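Local coordinates for protein purine nucleoside phosphorylase (Thermus thermophilus, PDB 1ODK) that probably catalyses the phosphate-dependent cleavage of purine nucleosides into free base and ribose 1-phosphate, working as an assembly of six subunits, at residues B[153-159]-B[177-183]; B[87-93]-B[198-204]. One frame throughout, in Å; residues are numbered along the deposited sequence.

Contact 1 (B[153-159]-B[177-183]); sequences VASEDAF and AFEMEAS
Glu179 and Ser155 lie side by side on two parallel strands and illustrate how one buried carboxylate can tie a strand end to the start of the next helix. Parallel bonds hold the backbones: Glu179 N gives to Ala154 O at 2.9 Å, and Glu156 N to Glu179 O. From CB the Glu179 chain runs along the face it shares with Val153, where its CG lies 4.2 Å from Val153 CG2. A bend at chi2 (82°) then curls the chain, carrying CD back toward its own following residues. Of the two tips, OE2 meets Ser155 OG, which donates to it; the modelled 2.4 Å is very short, and its exact value is doubtful. The same OG accepts Ser183 N at 2.8 Å, so strand 152-156 is tied to the first turn of helix 182-192. OE1 is gripped more fully: Ala182 N reaches its syn lone pair at 2.8 Å, Glu181 N comes from 46° above the carboxylate plane, and Arg87 NE adds a salt bridge, a third partner that helps fix the carboxylate's rotation. On the other face, Ala154 CB sits over the Phe178 ring, 4.1 Å from its centroid. Met180 turns its sulfur obliquely to the Phe159 ring, SD to CD1 3.9 Å, a Met-aromatic contact at the border with a second subunit, whose His5 meets that ring edge-to-face. The pairing is that of a beta-alpha-beta crossover through helix 164-171, and the Glu-Met-Glu turn, with Phe159 beside Met180, is consistent with the nucleoside site of hexameric purine nucleoside phosphorylases.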
ATOM      1  N   VAL B 153      -2.753   3.829 -22.606  1.00 10.70           N
ATOM      2  CA  VAL B 153      -2.642   5.221 -22.214  1.00  8.66           C
ATOM      3  C   VAL B 153      -2.607   5.084 -20.699  1.00  8.66           C
ATOM      4  O   VAL B 153      -2.854   4.000 -20.166  1.00  8.58           O
ATOM      5  CB  VAL B 153      -3.873   6.095 -22.628  1.00 10.22           C
ATOM      6  CG1 VAL B 153      -3.960   6.191 -24.145  1.00 12.36           C
ATOM      7  CG2 VAL B 153      -5.162   5.530 -22.034  1.00 12.14           C
ATOM      8  N   ALA B 154      -2.267   6.157 -20.006  1.00  8.27           N
ATOM      9  CA  ALA B 154      -2.254   6.129 -18.553  1.00  9.71           C
ATOM     10  C   ALA B 154      -3.166   7.265 -18.115  1.00  8.51           C
ATOM     11  O   ALA B 154      -3.010   8.395 -18.580  1.00  9.40           O
ATOM     12  CB  ALA B 154      -0.830   6.351 -18.019  1.00  7.71           C
ATOM     13  N   SER B 155      -4.133   6.955 -17.256  1.00  9.01           N
ATOM     14  CA  SER B 155      -5.056   7.959 -16.737  1.00 10.49           C
ATOM     15  C   SER B 155      -4.503   8.422 -15.387  1.00 10.34           C
ATOM     16  O   SER B 155      -4.430   7.640 -14.433  1.00 10.60           O
ATOM     17  CB  SER B 155      -6.457   7.359 -16.551  1.00 10.51           C
ATOM     18  OG  SER B 155      -6.975   6.848 -17.769  1.00  9.21           O
ATOM     19  N   GLU B 156      -4.117   9.690 -15.305  1.00  9.02           N
ATOM     20  CA  GLU B 156      -3.549  10.228 -14.071  1.00 11.76           C
ATOM     21  C   GLU B 156      -4.415  11.316 -13.448  1.00 11.26           C
ATOM     22  O   GLU B 156      -5.336  11.833 -14.086  1.00 13.10           O
ATOM     23  CB  GLU B 156      -2.162  10.797 -14.356  1.00 11.88           C
ATOM     24  CG  GLU B 156      -2.192  11.915 -15.371  1.00 14.76           C
ATOM     25  CD  GLU B 156      -0.840  12.541 -15.585  1.00 19.90           C
ATOM     26  OE1 GLU B 156      -0.728  13.406 -16.474  1.00 18.66           O
ATOM     27  OE2 GLU B 156       0.105  12.170 -14.859  1.00 22.62           O
ATOM     28  N   ASP B 157      -4.093  11.665 -12.204  1.00 10.30           N
ATOM     29  CA  ASP B 157      -4.812  12.691 -11.445  1.00 11.78           C
ATOM     30  C   ASP B 157      -4.079  14.029 -11.401  1.00 12.65           C
ATOM     31  O   ASP B 157      -4.703  15.085 -11.506  1.00 13.62           O
ATOM     32  CB  ASP B 157      -5.029  12.231  -9.996  1.00 12.21           C
ATOM     33  CG  ASP B 157      -6.217  11.302  -9.839  1.00 15.55           C
ATOM     34  OD1 ASP B 157      -6.338  10.684  -8.760  1.00 18.22           O
ATOM     35  OD2 ASP B 157      -7.031  11.195 -10.779  1.00 13.16           O
ATOM     36  N   ALA B 158      -2.759  13.981 -11.231  1.00 11.74           N
ATOM     37  CA  ALA B 158      -1.947  15.198 -11.126  1.00 12.01           C
ATOM     38  C   ALA B 158      -1.195  15.578 -12.400  1.00 13.84           C
ATOM     39  O   ALA B 158      -0.022  15.242 -12.576  1.00 13.01           O
ATOM     40  CB  ALA B 158      -0.965  15.065  -9.957  1.00  8.66           C
ATOM     41  N   PHE B 159      -1.893  16.301 -13.272  1.00 10.93           N
ATOM     42  CA  PHE B 159      -1.364  16.773 -14.550  1.00 12.96           C
ATOM     43  C   PHE B 159       0.045  17.363 -14.428  1.00 13.09           C
ATOM     44  O   PHE B 159       0.936  17.044 -15.214  1.00 13.96           O
ATOM     45  CB  PHE B 159      -2.318  17.840 -15.106  1.00 14.56           C
ATOM     46  CG  PHE B 159      -1.972  18.325 -16.486  1.00 16.22           C
ATOM     47  CD1 PHE B 159      -2.424  17.644 -17.614  1.00 20.97           C
ATOM     48  CD2 PHE B 159      -1.206  19.472 -16.662  1.00 14.40           C
ATOM     49  CE1 PHE B 159      -2.117  18.102 -18.898  1.00 23.52           C
ATOM     50  CE2 PHE B 159      -0.891  19.939 -17.945  1.00 18.00           C
ATOM     51  CZ  PHE B 159      -1.348  19.255 -19.062  1.00 19.89           C
ATOM     52  N   ALA B 177       0.729   7.491 -24.111  1.00 13.10           N
ATOM     53  CA  ALA B 177       0.461   8.870 -23.729  1.00 11.50           C
ATOM     54  C   ALA B 177      -0.326   8.916 -22.426  1.00 12.03           C
ATOM     55  O   ALA B 177      -0.816   7.890 -21.950  1.00  9.59           O
ATOM     56  CB  ALA B 177      -0.331   9.565 -24.843  1.00 11.79           C
ATOM     57  N   PHE B 178      -0.442  10.116 -21.863  1.00 10.96           N
ATOM     58  CA  PHE B 178      -1.169  10.336 -20.621  1.00  9.93           C
ATOM     59  C   PHE B 178      -2.413  11.188 -20.846  1.00 10.94           C
ATOM     60  O   PHE B 178      -2.390  12.152 -21.604  1.00 12.39           O
ATOM     61  CB  PHE B 178      -0.294  11.063 -19.590  1.00  9.86           C
ATOM     62  CG  PHE B 178       0.804  10.225 -19.018  1.00 10.58           C
ATOM     63  CD1 PHE B 178       1.902   9.867 -19.793  1.00 12.28           C
ATOM     64  CD2 PHE B 178       0.738   9.786 -17.700  1.00 10.95           C
ATOM     65  CE1 PHE B 178       2.923   9.079 -19.266  1.00 15.70           C
ATOM     66  CE2 PHE B 178       1.754   8.997 -17.160  1.00 15.16           C
ATOM     67  CZ  PHE B 178       2.847   8.644 -17.947  1.00 13.00           C
ATOM     68  N   GLU B 179      -3.501  10.819 -20.183  1.00 10.43           N
ATOM     69  CA  GLU B 179      -4.736  11.588 -20.259  1.00 12.65           C
ATOM     70  C   GLU B 179      -5.348  11.492 -18.860  1.00 12.28           C
ATOM     71  O   GLU B 179      -4.673  11.027 -17.938  1.00 12.96           O
ATOM     72  CB  GLU B 179      -5.658  11.067 -21.374  1.00  8.68           C
ATOM     73  CG  GLU B 179      -5.859   9.575 -21.418  1.00 16.08           C
ATOM     74  CD  GLU B 179      -6.900   9.116 -20.435  1.00 16.12           C
ATOM     75  OE1 GLU B 179      -8.080   9.491 -20.604  1.00 18.54           O
ATOM     76  OE2 GLU B 179      -6.536   8.388 -19.494  1.00 20.14           O
ATOM     77  N   MET B 180      -6.592  11.910 -18.669  1.00  9.93           N
ATOM     78  CA  MET B 180      -7.134  11.898 -17.310  1.00 12.75           C
ATOM     79  C   MET B 180      -8.570  11.411 -17.143  1.00 13.88           C
ATOM     80  O   MET B 180      -9.257  11.839 -16.213  1.00 14.03           O
ATOM     81  CB  MET B 180      -7.028  13.320 -16.732  1.00 10.72           C
ATOM     82  CG  MET B 180      -5.616  13.916 -16.768  1.00 12.13           C
ATOM     83  SD  MET B 180      -5.567  15.684 -16.335  1.00 13.75           S
ATOM     84  CE  MET B 180      -6.006  15.592 -14.598  1.00 10.80           C
ATOM     85  N   GLU B 181      -9.032  10.513 -18.003  1.00 12.74           N
ATOM     86  CA  GLU B 181     -10.418  10.069 -17.886  1.00 10.49           C
ATOM     87  C   GLU B 181     -10.708   8.609 -18.222  1.00  9.11           C
ATOM     88  O   GLU B 181     -11.609   7.998 -17.642  1.00  9.97           O
ATOM     89  CB  GLU B 181     -11.309  10.948 -18.776  1.00 11.73           C
ATOM     90  CG  GLU B 181     -11.420  12.413 -18.353  1.00 15.42           C
ATOM     91  CD  GLU B 181     -10.244  13.279 -18.781  1.00 17.62           C
ATOM     92  OE1 GLU B 181     -10.185  14.437 -18.320  1.00 15.61           O
ATOM     93  OE2 GLU B 181      -9.387  12.823 -19.576  1.00 14.65           O
ATOM     94  N   ALA B 182      -9.947   8.056 -19.158  1.00 11.06           N
ATOM     95  CA  ALA B 182     -10.160   6.694 -19.634  1.00  9.00           C
ATOM     96  C   ALA B 182     -10.348   5.573 -18.615  1.00 11.69           C
ATOM     97  O   ALA B 182     -11.294   4.793 -18.722  1.00 10.87           O
ATOM     98  CB  ALA B 182      -9.045   6.317 -20.611  1.00 11.52           C
ATOM     99  N   SER B 183      -9.450   5.468 -17.641  1.00  9.29           N
ATOM    100  CA  SER B 183      -9.556   4.400 -16.652  1.00  9.88           C
ATOM    101  C   SER B 183     -10.942   4.300 -15.996  1.00 11.28           C
ATOM    102  O   SER B 183     -11.521   3.212 -15.925  1.00 12.36           O
ATOM    103  CB  SER B 183      -8.481   4.579 -15.573  1.00 10.90           C
ATOM    104  OG  SER B 183      -8.696   5.777 -14.855  1.00  7.89           O
TER

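Contact 2 (B[87-93]-B[198-204]); sequences RVGTAGA and AILAVSN
Leu200 is the bump that shapes this parallel strand pair, and its two methyls part, one toward Ala91 and the other toward Arg87, with CD2 on the Gly89 side. CD1 rests on the small Ala91 CB at 3.6 Å. CD2 reaches over one face of the Arg87 guanidinium, 3.5 Å from NH2. With CG anti to the carbonyl carbon (chi1 -54°), Leu200 can spread its fork between these two neighbours. Gly89 adds no bulk, and its N lies over a face of the guanidinium. On the other face of the sheet, Val88 CG1 butts against Ile199 CG2 at 3.8 Å beneath helix 214-233, while further along Thr90 CB packs on Ser203 OG. The last regular bond runs from Ser203 N to Ala91 O at 2.9 Å. Beyond Val202 the register slips: Ala93 N bonds to Asn204 O at 2.7 Å, one residue extra on the second strand. There Gly92 presents only its CA to the Asn204 amide, whose OD1 is met in the carbonyl plane by Ser203 OG. Small Gly89 and Ala91 thus make the hollow that Leu200 fills, and while its methyl covers one guanidinium face, salt bridges to Glu179 and Glu181 hold Arg87 NE and NH2, fixing how the flat group is turned.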
ATOM      1  N   ARG B  87     -15.155   8.179 -25.318  1.00 12.54           N
ATOM      2  CA  ARG B  87     -14.410   9.366 -24.939  1.00 10.81           C
ATOM      3  C   ARG B  87     -13.591   9.838 -26.131  1.00 12.02           C
ATOM      4  O   ARG B  87     -12.983   9.036 -26.841  1.00 11.39           O
ATOM      5  CB  ARG B  87     -13.463   9.076 -23.763  1.00 15.70           C
ATOM      6  CG  ARG B  87     -12.400  10.167 -23.548  1.00 16.36           C
ATOM      7  CD  ARG B  87     -11.640   9.988 -22.236  1.00 24.23           C
ATOM      8  NE  ARG B  87     -10.328  10.641 -22.258  1.00 25.57           N
ATOM      9  CZ  ARG B  87     -10.133  11.951 -22.373  1.00 23.84           C
ATOM     10  NH1 ARG B  87     -11.169  12.779 -22.472  1.00 21.56           N
ATOM     11  NH2 ARG B  87      -8.896  12.432 -22.403  1.00 22.30           N
ATOM     12  N   VAL B  88     -13.610  11.143 -26.367  1.00 10.65           N
ATOM     13  CA  VAL B  88     -12.819  11.741 -27.429  1.00 13.82           C
ATOM     14  C   VAL B  88     -12.100  12.884 -26.737  1.00 17.93           C
ATOM     15  O   VAL B  88     -12.730  13.786 -26.186  1.00 22.11           O
ATOM     16  CB  VAL B  88     -13.686  12.286 -28.594  1.00 12.75           C
ATOM     17  CG1 VAL B  88     -14.272  11.125 -29.387  1.00 12.93           C
ATOM     18  CG2 VAL B  88     -14.797  13.189 -28.063  1.00 11.82           C
ATOM     19  N   GLY B  89     -10.776  12.834 -26.732  1.00 17.62           N
ATOM     20  CA  GLY B  89     -10.042  13.889 -26.067  1.00 20.45           C
ATOM     21  C   GLY B  89      -8.617  14.016 -26.537  1.00 18.73           C
ATOM     22  O   GLY B  89      -8.238  13.467 -27.575  1.00 14.82           O
ATOM     23  N   THR B  90      -7.829  14.747 -25.759  1.00 17.90           N
ATOM     24  CA  THR B  90      -6.430  14.979 -26.066  1.00 17.34           C
ATOM     25  C   THR B  90      -5.545  14.218 -25.091  1.00 16.98           C
ATOM     26  O   THR B  90      -5.990  13.815 -24.015  1.00 16.12           O
ATOM     27  CB  THR B  90      -6.098  16.466 -25.969  1.00 17.16           C
ATOM     28  OG1 THR B  90      -6.561  16.962 -24.709  1.00 19.46           O
ATOM     29  CG2 THR B  90      -6.773  17.235 -27.098  1.00 18.67           C
ATOM     30  N   ALA B  91      -4.291  14.022 -25.476  1.00 14.30           N
ATOM     31  CA  ALA B  91      -3.349  13.302 -24.631  1.00 16.77           C
ATOM     32  C   ALA B  91      -1.929  13.795 -24.864  1.00 17.26           C
ATOM     33  O   ALA B  91      -1.597  14.276 -25.950  1.00 16.51           O
ATOM     34  CB  ALA B  91      -3.436  11.803 -24.911  1.00 13.72           C
ATOM     35  N   GLY B  92      -1.107  13.684 -23.825  1.00 15.45           N
ATOM     36  CA  GLY B  92       0.279  14.099 -23.917  1.00 17.61           C
ATOM     37  C   GLY B  92       1.135  12.877 -24.182  1.00 16.83           C
ATOM     38  O   GLY B  92       1.151  11.938 -23.383  1.00 13.98           O
ATOM     39  N   ALA B  93       1.834  12.879 -25.312  1.00 17.15           N
ATOM     40  CA  ALA B  93       2.676  11.749 -25.683  1.00 18.07           C
ATOM     41  C   ALA B  93       3.755  11.475 -24.641  1.00 21.64           C
ATOM     42  O   ALA B  93       4.410  12.396 -24.152  1.00 16.85           O
ATOM     43  CB  ALA B  93       3.317  11.998 -27.042  1.00 17.20           C
ATOM     44  N   ALA B 198     -12.390   4.688 -26.097  1.00 10.08           N
ATOM     45  CA  ALA B 198     -11.710   5.968 -26.070  1.00 11.68           C
ATOM     46  C   ALA B 198     -10.721   6.108 -27.212  1.00 13.21           C
ATOM     47  O   ALA B 198      -9.960   5.189 -27.516  1.00 12.50           O
ATOM     48  CB  ALA B 198     -10.983   6.155 -24.728  1.00 10.49           C
ATOM     49  N   ILE B 199     -10.760   7.263 -27.862  1.00 11.91           N
ATOM     50  CA  ILE B 199      -9.823   7.563 -28.925  1.00 12.81           C
ATOM     51  C   ILE B 199      -9.292   8.945 -28.564  1.00 14.42           C
ATOM     52  O   ILE B 199     -10.048   9.815 -28.123  1.00 16.97           O
ATOM     53  CB  ILE B 199     -10.495   7.558 -30.311  1.00 15.26           C
ATOM     54  CG1 ILE B 199      -9.451   7.893 -31.379  1.00 18.28           C
ATOM     55  CG2 ILE B 199     -11.674   8.518 -30.336  1.00 13.52           C
ATOM     56  CD1 ILE B 199      -9.945   7.694 -32.796  1.00 18.96           C
ATOM     57  N   LEU B 200      -7.988   9.138 -28.714  1.00 12.40           N
ATOM     58  CA  LEU B 200      -7.384  10.412 -28.357  1.00 13.14           C
ATOM     59  C   LEU B 200      -6.533  10.987 -29.471  1.00 12.56           C
ATOM     60  O   LEU B 200      -6.049  10.266 -30.337  1.00 15.19           O
ATOM     61  CB  LEU B 200      -6.495  10.245 -27.120  1.00 12.63           C
ATOM     62  CG  LEU B 200      -7.105   9.612 -25.866  1.00 20.04           C
ATOM     63  CD1 LEU B 200      -6.009   9.344 -24.850  1.00 23.07           C
ATOM     64  CD2 LEU B 200      -8.174  10.538 -25.280  1.00 17.04           C
ATOM     65  N   ALA B 201      -6.352  12.298 -29.425  1.00 13.50           N
ATOM     66  CA  ALA B 201      -5.510  12.997 -30.381  1.00 13.13           C
ATOM     67  C   ALA B 201      -4.355  13.559 -29.555  1.00 14.18           C
ATOM     68  O   ALA B 201      -4.582  14.226 -28.547  1.00 14.00           O
ATOM     69  CB  ALA B 201      -6.287  14.130 -31.043  1.00 14.26           C
ATOM     70  N   VAL B 202      -3.121  13.269 -29.960  1.00 15.42           N
ATOM     71  CA  VAL B 202      -1.958  13.777 -29.241  1.00 18.34           C
ATOM     72  C   VAL B 202      -1.892  15.297 -29.408  1.00 19.70           C
ATOM     73  O   VAL B 202      -1.841  15.804 -30.526  1.00 21.24           O
ATOM     74  CB  VAL B 202      -0.651  13.151 -29.779  1.00 18.96           C
ATOM     75  CG1 VAL B 202       0.549  13.741 -29.053  1.00 19.80           C
ATOM     76  CG2 VAL B 202      -0.688  11.648 -29.600  1.00 16.41           C
ATOM     77  N   SER B 203      -1.902  16.016 -28.292  1.00 19.60           N
ATOM     78  CA  SER B 203      -1.859  17.474 -28.330  1.00 21.75           C
ATOM     79  C   SER B 203      -0.505  18.044 -27.932  1.00 24.20           C
ATOM     80  O   SER B 203      -0.269  19.247 -28.060  1.00 26.56           O
ATOM     81  CB  SER B 203      -2.929  18.049 -27.405  1.00 20.45           C
ATOM     82  OG  SER B 203      -2.721  17.608 -26.074  1.00 26.55           O
ATOM     83  N   ASN B 204       0.386  17.183 -27.451  1.00 23.59           N
ATOM     84  CA  ASN B 204       1.703  17.629 -27.016  1.00 24.77           C
ATOM     85  C   ASN B 204       2.501  16.462 -26.458  1.00 24.22           C
ATOM     86  O   ASN B 204       2.024  15.331 -26.419  1.00 22.96           O
ATOM     87  CB  ASN B 204       1.564  18.665 -25.902  1.00 26.44           C
ATOM     88  CG  ASN B 204       0.904  18.088 -24.660  1.00 26.18           C
ATOM     89  OD1 ASN B 204      -0.293  17.791 -24.657  1.00 29.83           O
ATOM     90  ND2 ASN B 204       1.687  17.907 -23.604  1.00 28.46           N
TER

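How the contacts relate
After the N-terminal strands the chain forms strand 84-93, and its contact 2 partner comes only about a hundred residues later. Within that excursion it builds strand 152-156, passes through helix 164-171 and returns as strand 175-179, so contact 1 closes a short loop of 17 residues. Helix 182-192 then leads into strand 195-205, and contact 2 closes the long loop around the short one; the two nest without crossing. They also meet directly. Strand 175-179 runs antiparallel beside 84-93, Phe178 N approaches Gly92 O at 2.9 Å, and Glu179 CG packs on Leu200 CD1, so both contacts belong to one continuous mixed sheet.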